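Local coordinates for protein neutral ceramidase (PDB 2ZWS) that hydrolyses the N-acyl bond of ceramides to give sphingosine and free fatty acid, and also runs the reverse synthesis, as a secreted zinc-containing enzyme, at residues Val368-Ile376 / Gly462-Trp470; Thr391-Arg399 / Tyr475-Leu486. All coordinates share one frame; numbering follows the deposited sequence. Where two conformers were deposited one is given.

Interaction 1. Residues Val368-Ile376 / Gly462-Trp470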
loop_
_atom_site.group_PDB
_atom_site.type_symbol
_atom_site.label_atom_id
_atom_site.label_comp_id
_atom_site.label_asym_id
_atom_site.label_seq_id
_atom_site.Cartn_x
_atom_site.Cartn_y
_atom_site.Cartn_z
ATOM N N VAL A 368 24.137 -13.038 18.872
ATOM C CA VAL A 368 24.962 -11.835 18.961
ATOM C C VAL A 368 26.077 -11.906 17.917
ATOM O O VAL A 368 26.341 -10.931 17.207
ATOM C CB VAL A 368 25.572 -11.650 20.397
ATOM C CG1 VAL A 368 26.515 -10.443 20.445
ATOM C CG2 VAL A 368 24.464 -11.495 21.446
ATOM N N GLN A 369 26.721 -13.067 17.827
ATOM C CA GLN A 369 27.840 -13.226 16.917
ATOM C C GLN A 369 27.428 -13.178 15.457
ATOM O O GLN A 369 28.061 -12.473 14.675
ATOM C CB GLN A 369 28.652 -14.482 17.224
ATOM C CG GLN A 369 29.487 -14.348 18.491
ATOM C CD GLN A 369 30.228 -13.011 18.589
ATOM O OE1 GLN A 369 29.955 -12.194 19.480
ATOM N NE2 GLN A 369 31.166 -12.780 17.670
ATOM N N CYS A 370 26.382 -13.910 15.082
ATOM C CA CYS A 370 26.188 -13.881 13.646
ATOM C C CYS A 370 25.391 -12.626 13.155
ATOM O O CYS A 370 25.540 -12.314 11.983
ATOM C CB CYS A 370 25.837 -15.274 13.002
ATOM S SG CYS A 370 27.088 -16.617 13.053
ATOM N N GLN A 371 24.732 -11.857 14.028
ATOM C CA GLN A 371 24.158 -10.553 13.644
ATOM C C GLN A 371 25.211 -9.467 13.335
ATOM O O GLN A 371 24.869 -8.365 12.894
ATOM C CB GLN A 371 23.175 -10.061 14.713
ATOM C CG GLN A 371 21.871 -10.855 14.785
ATOM C CD GLN A 371 20.906 -10.499 13.654
ATOM O OE1 GLN A 371 21.120 -9.522 12.932
ATOM N NE2 GLN A 371 19.835 -11.296 13.501
ATOM N N ALA A 372 26.489 -9.790 13.588
ATOM C CA ALA A 372 27.638 -8.997 13.109
ATOM C C ALA A 372 27.626 -7.591 13.694
ATOM O O ALA A 372 27.582 -7.443 14.921
ATOM C CB ALA A 372 27.711 -9.001 11.554
ATOM N N GLU A 373 27.625 -6.556 12.865
ATOM C CA GLU A 373 27.740 -5.198 13.408
ATOM C C GLU A 373 26.504 -4.652 14.116
ATOM O O GLU A 373 26.537 -3.588 14.720
ATOM C CB GLU A 373 28.358 -4.194 12.422
ATOM C CG GLU A 373 28.069 -4.353 10.969
ATOM C CD GLU A 373 28.722 -5.566 10.312
ATOM O OE1 GLU A 373 29.972 -5.681 10.197
ATOM O OE2 GLU A 373 27.943 -6.411 9.875
ATOM N N LYS A 374 25.402 -5.392 14.057
ATOM C CA LYS A 374 24.208 -4.979 14.763
ATOM C C LYS A 374 24.381 -5.014 16.284
ATOM O O LYS A 374 24.982 -5.946 16.824
ATOM C CB LYS A 374 23.057 -5.918 14.370
ATOM C CG LYS A 374 21.672 -5.501 14.926
ATOM C CD LYS A 374 20.556 -6.468 14.469
ATOM C CE LYS A 374 20.169 -6.200 13.019
ATOM N NZ LYS A 374 19.375 -7.365 12.520
ATOM N N THR A 375 23.869 -3.981 16.959
ATOM C CA THR A 375 23.716 -4.070 18.406
ATOM C C THR A 375 22.244 -4.336 18.680
ATOM O O THR A 375 21.349 -3.515 18.418
ATOM C CB THR A 375 24.300 -2.880 19.198
ATOM O OG1 THR A 375 23.473 -1.727 19.065
ATOM C CG2 THR A 375 25.713 -2.563 18.721
ATOM N N ILE A 376 21.995 -5.544 19.152
ATOM C CA ILE A 376 20.625 -6.028 19.265
ATOM C C ILE A 376 19.826 -5.243 20.301
ATOM O O ILE A 376 20.251 -5.108 21.456
ATOM C CB ILE A 376 20.598 -7.539 19.567
ATOM C CG1 ILE A 376 21.189 -8.316 18.380
ATOM C CG2 ILE A 376 19.186 -7.983 19.912
ATOM C CD1 ILE A 376 21.455 -9.782 18.641
ATOM N N GLY A 462 19.697 -0.802 8.046
ATOM C CA GLY A 462 20.498 -1.804 8.730
ATOM C C GLY A 462 19.935 -1.783 10.133
ATOM O O GLY A 462 19.465 -0.760 10.605
ATOM N N GLY A 463 19.908 -2.895 10.825
ATOM C CA GLY A 463 19.312 -2.790 12.142
ATOM C C GLY A 463 17.815 -3.035 12.071
ATOM O O GLY A 463 17.237 -3.499 13.055
ATOM N N SER A 464 17.167 -2.723 10.938
ATOM C CA SER A 464 15.908 -3.444 10.653
ATOM C C SER A 464 16.063 -4.512 9.572
ATOM O O SER A 464 15.058 -5.003 9.030
ATOM C CB SER A 464 14.753 -2.487 10.311
ATOM O OG SER A 464 14.286 -1.846 11.491
ATOM N N THR A 465 17.312 -4.873 9.260
ATOM C CA THR A 465 17.581 -6.015 8.389
ATOM C C THR A 465 17.603 -7.254 9.278
ATOM O O THR A 465 18.613 -7.565 9.944
ATOM C CB THR A 465 18.873 -5.808 7.575
ATOM O OG1 THR A 465 18.713 -4.689 6.693
ATOM C CG2 THR A 465 19.239 -7.054 6.772
ATOM N N LEU A 466 16.459 -7.926 9.368
ATOM C CA LEU A 466 16.204 -8.853 10.473
ATOM C C LEU A 466 17.170 -10.019 10.584
ATOM O O LEU A 466 17.561 -10.401 11.695
ATOM C CB LEU A 466 14.763 -9.406 10.412
ATOM C CG LEU A 466 13.659 -8.350 10.516
ATOM C CD1 LEU A 466 12.306 -9.025 10.272
ATOM C CD2 LEU A 466 13.662 -7.633 11.865
ATOM N N TYR A 467 17.505 -10.616 9.450
ATOM C CA TYR A 467 18.149 -11.945 9.454
ATOM C C TYR A 467 19.677 -11.902 9.368
ATOM O O TYR A 467 20.313 -12.890 9.030
ATOM C CB TYR A 467 17.525 -12.829 8.354
ATOM C CG TYR A 467 16.005 -12.782 8.427
ATOM C CD1 TYR A 467 15.306 -13.487 9.419
ATOM C CD2 TYR A 467 15.258 -11.992 7.529
ATOM C CE1 TYR A 467 13.893 -13.408 9.506
ATOM C CE2 TYR A 467 13.844 -11.906 7.605
ATOM C CZ TYR A 467 13.180 -12.627 8.579
ATOM O OH TYR A 467 11.798 -12.525 8.655
ATOM N N GLY A 468 20.228 -10.725 9.628
ATOM C CA GLY A 468 21.679 -10.555 9.696
ATOM C C GLY A 468 22.322 -10.022 8.432
ATOM O O GLY A 468 21.650 -9.654 7.452
ATOM N N PRO A 469 23.655 -10.013 8.411
ATOM C CA PRO A 469 24.394 -9.353 7.347
ATOM C C PRO A 469 24.157 -9.961 5.960
ATOM O O PRO A 469 24.328 -9.276 4.956
ATOM C CB PRO A 469 25.865 -9.516 7.787
ATOM C CG PRO A 469 25.869 -10.684 8.709
ATOM C CD PRO A 469 24.543 -10.633 9.416
ATOM N N TRP A 470 23.797 -11.240 5.915
ATOM C CA TRP A 470 23.654 -11.937 4.637
ATOM C C TRP A 470 22.204 -12.063 4.179
ATOM O O TRP A 470 21.914 -12.828 3.266
ATOM C CB TRP A 470 24.348 -13.306 4.676
ATOM C CG TRP A 470 25.812 -13.147 5.036
ATOM C CD1 TRP A 470 26.406 -13.499 6.203
ATOM C CD2 TRP A 470 26.811 -12.510 4.240
ATOM N NE1 TRP A 470 27.740 -13.154 6.174
ATOM C CE2 TRP A 470 28.013 -12.543 4.980
ATOM C CE3 TRP A 470 26.814 -11.930 2.961
ATOM C CZ2 TRP A 470 29.220 -12.016 4.482
ATOM C CZ3 TRP A 470 28.014 -11.401 2.465
ATOM C CH2 TRP A 470 29.199 -11.456 3.230
#
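Lys-374 reaches from the loop after helix 365-370 to the backbone of 462-470, a worked example of an ammonium group seated among carbonyl oxygens. Its CB is directed at the partner segment, and CG lies opposite the backbone N (chi1 -173°), launching a straight run through CG and CD; the side chain also touches Tyr-455 and Gln-458. A bend at chi3 then sets CE against CA of Gly-463, 3.6 Å away. At the tip, NZ donates to Thr-465 O (2.7 Å) from above the carbonyl plane. It also bonds OE1 of Gln-371 (2.8 Å), again from above the plane, and Ala-325 O gives a third acceptor.

Gln-371 is thereby held at both ends of its amide. NE2 makes a nearly straight bond to Leu-466 O (3.0 Å, N-H...O 164°), with the acceptor close to the amide plane, while OE1 rests 3.4 Å from CA of Gly-468. A type II' turn from Gln-371 to Lys-374 places the two side chains together, and a type I turn from Thr-465 to Gly-468 supplies, at its first two residues, the carbonyls that NZ of Lys-374 and NE2 of Gln-371 bond. Beside this polar cluster, the Pro-469 ring packs against the chain at Cys-370 to Ala-372: its CD lies 3.2 Å from Cys-370 O and its CG 3.8 Å from Ala-372 CB.

Thr-465 adjoins the zinc ligand Tyr-448. One buried ammonium and one amide thus satisfy main-chain oxygens of an irregular loop, and the amide oxygen, bonded to NZ, is probably polarised by its charge.

Interaction 2. Residues Thr391-Arg399 / Tyr475-Leu486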
loop_
_atom_site.group_PDB
_atom_site.type_symbol
_atom_site.label_atom_id
_atom_site.label_comp_id
_atom_site.label_asym_id
_atom_site.label_seq_id
_atom_site.Cartn_x
_atom_site.Cartn_y
_atom_site.Cartn_z
ATOM N N THR A 391 9.077 -15.875 9.800
ATOM C CA THR A 391 10.159 -16.820 9.560
ATOM C C THR A 391 10.038 -17.539 8.223
ATOM O O THR A 391 11.026 -18.050 7.719
ATOM C CB THR A 391 10.224 -17.867 10.679
ATOM O OG1 THR A 391 9.010 -18.624 10.707
ATOM C CG2 THR A 391 10.440 -17.177 12.049
ATOM N N VAL A 392 8.818 -17.608 7.673
ATOM C CA VAL A 392 8.584 -18.334 6.419
ATOM C C VAL A 392 8.068 -17.290 5.449
ATOM O O VAL A 392 7.033 -16.674 5.712
ATOM C CB VAL A 392 7.554 -19.484 6.593
ATOM C CG1 VAL A 392 7.157 -20.082 5.218
ATOM C CG2 VAL A 392 8.081 -20.542 7.583
ATOM N N LEU A 393 8.804 -17.069 4.368
ATOM C CA LEU A 393 8.537 -15.906 3.513
ATOM C C LEU A 393 8.314 -16.294 2.055
ATOM O O LEU A 393 8.948 -17.227 1.559
ATOM C CB LEU A 393 9.692 -14.896 3.618
ATOM C CG LEU A 393 9.829 -14.226 5.003
ATOM C CD1 LEU A 393 11.090 -13.447 5.028
ATOM C CD2 LEU A 393 8.625 -13.327 5.266
ATOM N N PRO A 394 7.386 -15.595 1.375
ATOM C CA PRO A 394 7.076 -15.910 -0.009
ATOM C C PRO A 394 8.097 -15.277 -0.952
ATOM O O PRO A 394 8.471 -14.095 -0.782
ATOM C CB PRO A 394 5.706 -15.249 -0.210
ATOM C CG PRO A 394 5.745 -14.013 0.679
ATOM C CD PRO A 394 6.595 -14.454 1.889
ATOM N N ILE A 395 8.519 -16.073 -1.939
ATOM C CA ILE A 395 9.350 -15.590 -3.028
ATOM C C ILE A 395 8.557 -15.925 -4.303
ATOM O O ILE A 395 8.078 -17.061 -4.460
ATOM C CB ILE A 395 10.715 -16.329 -3.053
ATOM C CG1 ILE A 395 11.526 -16.128 -1.735
ATOM C CG2 ILE A 395 11.518 -15.942 -4.303
ATOM C CD1 ILE A 395 11.848 -14.680 -1.461
ATOM N N GLN A 396 8.411 -14.959 -5.214
ATOM C CA GLN A 396 7.554 -15.134 -6.367
ATOM C C GLN A 396 8.117 -14.374 -7.551
ATOM O O GLN A 396 8.679 -13.270 -7.393
ATOM C CB GLN A 396 6.168 -14.582 -6.031
ATOM C CG GLN A 396 5.123 -14.887 -7.116
ATOM C CD GLN A 396 3.769 -14.374 -6.713
ATOM O OE1 GLN A 396 3.659 -13.227 -6.301
ATOM N NE2 GLN A 396 2.728 -15.227 -6.807
ATOM N N MET A 397 7.911 -14.949 -8.738
ATOM C CA MET A 397 8.249 -14.287 -9.997
ATOM C C MET A 397 7.182 -14.587 -11.026
ATOM O O MET A 397 6.709 -15.730 -11.126
ATOM C CB MET A 397 9.592 -14.762 -10.557
ATOM C CG MET A 397 10.806 -14.419 -9.725
ATOM S SD MET A 397 12.358 -15.072 -10.378
ATOM C CE MET A 397 12.373 -14.333 -12.016
ATOM N N PHE A 398 6.770 -13.545 -11.760
ATOM C CA PHE A 398 5.909 -13.712 -12.932
ATOM C C PHE A 398 6.768 -13.476 -14.165
ATOM O O PHE A 398 7.618 -12.584 -14.165
ATOM C CB PHE A 398 4.807 -12.650 -12.989
ATOM C CG PHE A 398 3.664 -12.867 -12.030
ATOM C CD1 PHE A 398 3.561 -14.015 -11.241
ATOM C CD2 PHE A 398 2.660 -11.911 -11.952
ATOM C CE1 PHE A 398 2.493 -14.186 -10.359
ATOM C CE2 PHE A 398 1.572 -12.089 -11.088
ATOM C CZ PHE A 398 1.487 -13.227 -10.307
ATOM N N ARG A 399 6.539 -14.262 -15.209
ATOM C CA ARG A 399 7.067 -13.918 -16.522
ATOM C C ARG A 399 5.877 -13.408 -17.351
ATOM O O ARG A 399 4.832 -14.076 -17.432
ATOM C CB ARG A 399 7.690 -15.133 -17.225
ATOM C CG ARG A 399 7.968 -14.798 -18.696
ATOM C CD ARG A 399 8.657 -15.897 -19.457
ATOM N NE ARG A 399 9.036 -15.375 -20.770
ATOM C CZ ARG A 399 10.046 -15.837 -21.510
ATOM N NH1 ARG A 399 10.762 -16.880 -21.093
ATOM N NH2 ARG A 399 10.325 -15.262 -22.676
ATOM N N TYR A 475 18.283 -13.395 -0.293
ATOM C CA TYR A 475 17.253 -13.053 -1.295
ATOM C C TYR A 475 17.800 -13.171 -2.713
ATOM O O TYR A 475 17.105 -13.628 -3.608
ATOM C CB TYR A 475 16.716 -11.657 -1.055
ATOM C CG TYR A 475 15.663 -11.560 0.012
ATOM C CD1 TYR A 475 14.362 -12.020 -0.218
ATOM C CD2 TYR A 475 15.951 -10.970 1.248
ATOM C CE1 TYR A 475 13.382 -11.908 0.756
ATOM C CE2 TYR A 475 14.982 -10.826 2.219
ATOM C CZ TYR A 475 13.681 -11.302 1.966
ATOM O OH TYR A 475 12.680 -11.166 2.902
ATOM N N GLN A 476 19.060 -12.780 -2.925
ATOM C CA GLN A 476 19.607 -12.866 -4.265
ATOM C C GLN A 476 19.684 -14.336 -4.710
ATOM O O GLN A 476 19.281 -14.666 -5.834
ATOM C CB GLN A 476 20.988 -12.205 -4.335
ATOM C CG GLN A 476 21.504 -11.998 -5.741
ATOM C CD GLN A 476 22.572 -10.932 -5.807
ATOM O OE1 GLN A 476 22.421 -9.846 -5.235
ATOM N NE2 GLN A 476 23.656 -11.225 -6.526
ATOM N N GLN A 477 20.147 -15.202 -3.822
ATOM C CA GLN A 477 20.202 -16.637 -4.116
ATOM C C GLN A 477 18.820 -17.193 -4.443
ATOM O O GLN A 477 18.660 -17.936 -5.410
ATOM C CB GLN A 477 20.731 -17.384 -2.909
ATOM C CG GLN A 477 20.692 -18.892 -3.048
ATOM C CD GLN A 477 21.342 -19.550 -1.873
ATOM O OE1 GLN A 477 20.672 -20.158 -1.032
ATOM N NE2 GLN A 477 22.646 -19.386 -1.770
ATOM N N LEU A 478 17.836 -16.825 -3.619
ATOM C CA LEU A 478 16.473 -17.333 -3.790
ATOM C C LEU A 478 15.878 -16.922 -5.138
ATOM O O LEU A 478 15.264 -17.748 -5.847
ATOM C CB LEU A 478 15.592 -16.865 -2.638
ATOM C CG LEU A 478 15.947 -17.466 -1.273
ATOM C CD1 LEU A 478 15.166 -16.781 -0.165
ATOM C CD2 LEU A 478 15.750 -18.964 -1.219
ATOM N N PHE A 479 16.026 -15.645 -5.477
ATOM C CA PHE A 479 15.540 -15.163 -6.768
ATOM C C PHE A 479 16.313 -15.716 -7.958
ATOM O O PHE A 479 15.723 -15.997 -9.011
ATOM C CB PHE A 479 15.470 -13.634 -6.778
ATOM C CG PHE A 479 14.245 -13.086 -6.092
ATOM C CD1 PHE A 479 12.986 -13.267 -6.672
ATOM C CD2 PHE A 479 14.327 -12.395 -4.876
ATOM C CE1 PHE A 479 11.826 -12.780 -6.063
ATOM C CE2 PHE A 479 13.126 -11.887 -4.268
ATOM C CZ PHE A 479 11.885 -12.098 -4.880
ATOM N N VAL A 480 17.637 -15.846 -7.838
ATOM C CA VAL A 480 18.395 -16.425 -8.955
ATOM C C VAL A 480 17.983 -17.880 -9.176
ATOM O O VAL A 480 17.727 -18.295 -10.330
ATOM C CB VAL A 480 19.916 -16.284 -8.742
ATOM C CG1 VAL A 480 20.693 -17.220 -9.696
ATOM C CG2 VAL A 480 20.293 -14.838 -8.982
ATOM N N ASP A 481 17.865 -18.638 -8.087
ATOM C CA ASP A 481 17.473 -20.042 -8.209
ATOM C C ASP A 481 16.081 -20.167 -8.866
ATOM O O ASP A 481 15.857 -21.036 -9.721
ATOM C CB ASP A 481 17.549 -20.763 -6.852
ATOM C CG ASP A 481 18.998 -21.009 -6.382
ATOM O OD1 ASP A 481 19.943 -20.730 -7.157
ATOM O OD2 ASP A 481 19.186 -21.494 -5.238
ATOM N N MET A 482 15.165 -19.259 -8.506
ATOM C CA MET A 482 13.820 -19.269 -9.093
ATOM C C MET A 482 13.888 -18.925 -10.578
ATOM O O MET A 482 13.216 -19.553 -11.388
ATOM C CB MET A 482 12.905 -18.294 -8.352
ATOM C CG MET A 482 11.479 -18.318 -8.913
ATOM S SD MET A 482 10.342 -17.508 -7.761
ATOM C CE MET A 482 10.189 -18.785 -6.498
ATOM N N ALA A 483 14.725 -17.947 -10.935
ATOM C CA ALA A 483 14.886 -17.535 -12.337
ATOM C C ALA A 483 15.434 -18.700 -13.170
ATOM O O ALA A 483 15.013 -18.925 -14.312
ATOM C CB ALA A 483 15.839 -16.328 -12.435
ATOM N N VAL A 484 16.411 -19.417 -12.614
ATOM C CA VAL A 484 16.980 -20.585 -13.295
ATOM C C VAL A 484 15.916 -21.664 -13.478
ATOM O O VAL A 484 15.787 -22.225 -14.569
ATOM C CB VAL A 484 18.190 -21.134 -12.523
ATOM C CG1 VAL A 484 18.615 -22.550 -13.057
ATOM C CG2 VAL A 484 19.366 -20.147 -12.629
ATOM N N ALA A 485 15.129 -21.936 -12.434
ATOM C CA ALA A 485 13.997 -22.876 -12.591
ATOM C C ALA A 485 13.032 -22.491 -13.734
ATOM O O ALA A 485 12.638 -23.336 -14.533
ATOM C CB ALA A 485 13.248 -23.036 -11.268
ATOM N N LEU A 486 12.641 -21.214 -13.792
ATOM C CA LEU A 486 11.827 -20.712 -14.915
ATOM C C LEU A 486 12.503 -20.973 -16.246
ATOM O O LEU A 486 11.879 -21.475 -17.180
ATOM C CB LEU A 486 11.581 -19.204 -14.768
ATOM C CG LEU A 486 10.310 -18.844 -14.031
ATOM C CD1 LEU A 486 10.406 -17.428 -13.483
ATOM C CD2 LEU A 486 9.088 -19.022 -14.910
#
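Ile-395 presses its two branches into different parts of helix 471-488, and most of the contact is apolar packing of this kind. With chi1 at -60°, CG1 lies anti to the carbonyl carbon and CG2 anti to the backbone N, over Phe-479; the turn at chi2 (-60°) then carries CD1 to the edge of the Tyr-475 ring, near its plane and 3.9 Å from CD1 of that ring. The Ile-395 and Leu-478 side chains cross at about a right angle, CG1 touching CD1 of Leu-478. Two residues earlier on the strand, Leu-393 CD1 meets Tyr-475 OH at 3.5 Å.

The aromatic contacts centre on Phe-479. CG2 of Ile-395 sits over one face, offset toward the rim, in a CH-pi contact 3.9 Å from the ring centroid. The ring edge serves other partners: Gln-396 O lies in the plane, 3.5 Å from CE1, and so does CG of Met-397, a residue with two conformers, one of which is described.

The helix packs on one face of a mixed beta-sheet. Strand 392-400 is an inner strand of four, between 295-303 and 403-407, and its alternation turns Leu-393, Ile-395 and Met-397 to the helix, while Gln-396 points the other way and bonds Val-91 O. The axes pass 9.0 Å apart at -41°.

Sulfur and methyl contacts make up the rest. Met-397 slides past Met-482 in the opposite direction, its SD 3.7 Å from Met-482 CG; a bend at its last torsion carries CE to Ala-483 CB, and to within 3.9 Å of Leu-486 CD1. Met-482 in turn brings SD near the Met-397 N and curls CE against Ile-395 O, 3.4 Å away. Leu-486 also packs on Asp-296 and Arg-298, with a bound palmitic acid nearby.

In the fold
Both contacts are largely buried, yet their chemistry differs. Interaction 1 lies farther from the chain centre, has the exposed Cys-370 at its margin, and joins a helix's C-terminal region and the following turn to an irregular loop through polar side chains gripping backbone oxygens. Interaction 2 is wholly buried and makes no hydrogen bond between its segments: the helix bonds within itself, the strand pairs with its sheet neighbours, and the side chains that meet are mostly apolar. Trp-470 is the N-cap of helix 471-488, so the loop anchored in interaction 1 leads into the helix packed in interaction 2. They also touch, where Tyr-467 OH meets Leu-393 CD1 at 3.8 Å, and their segments alternate along the chain.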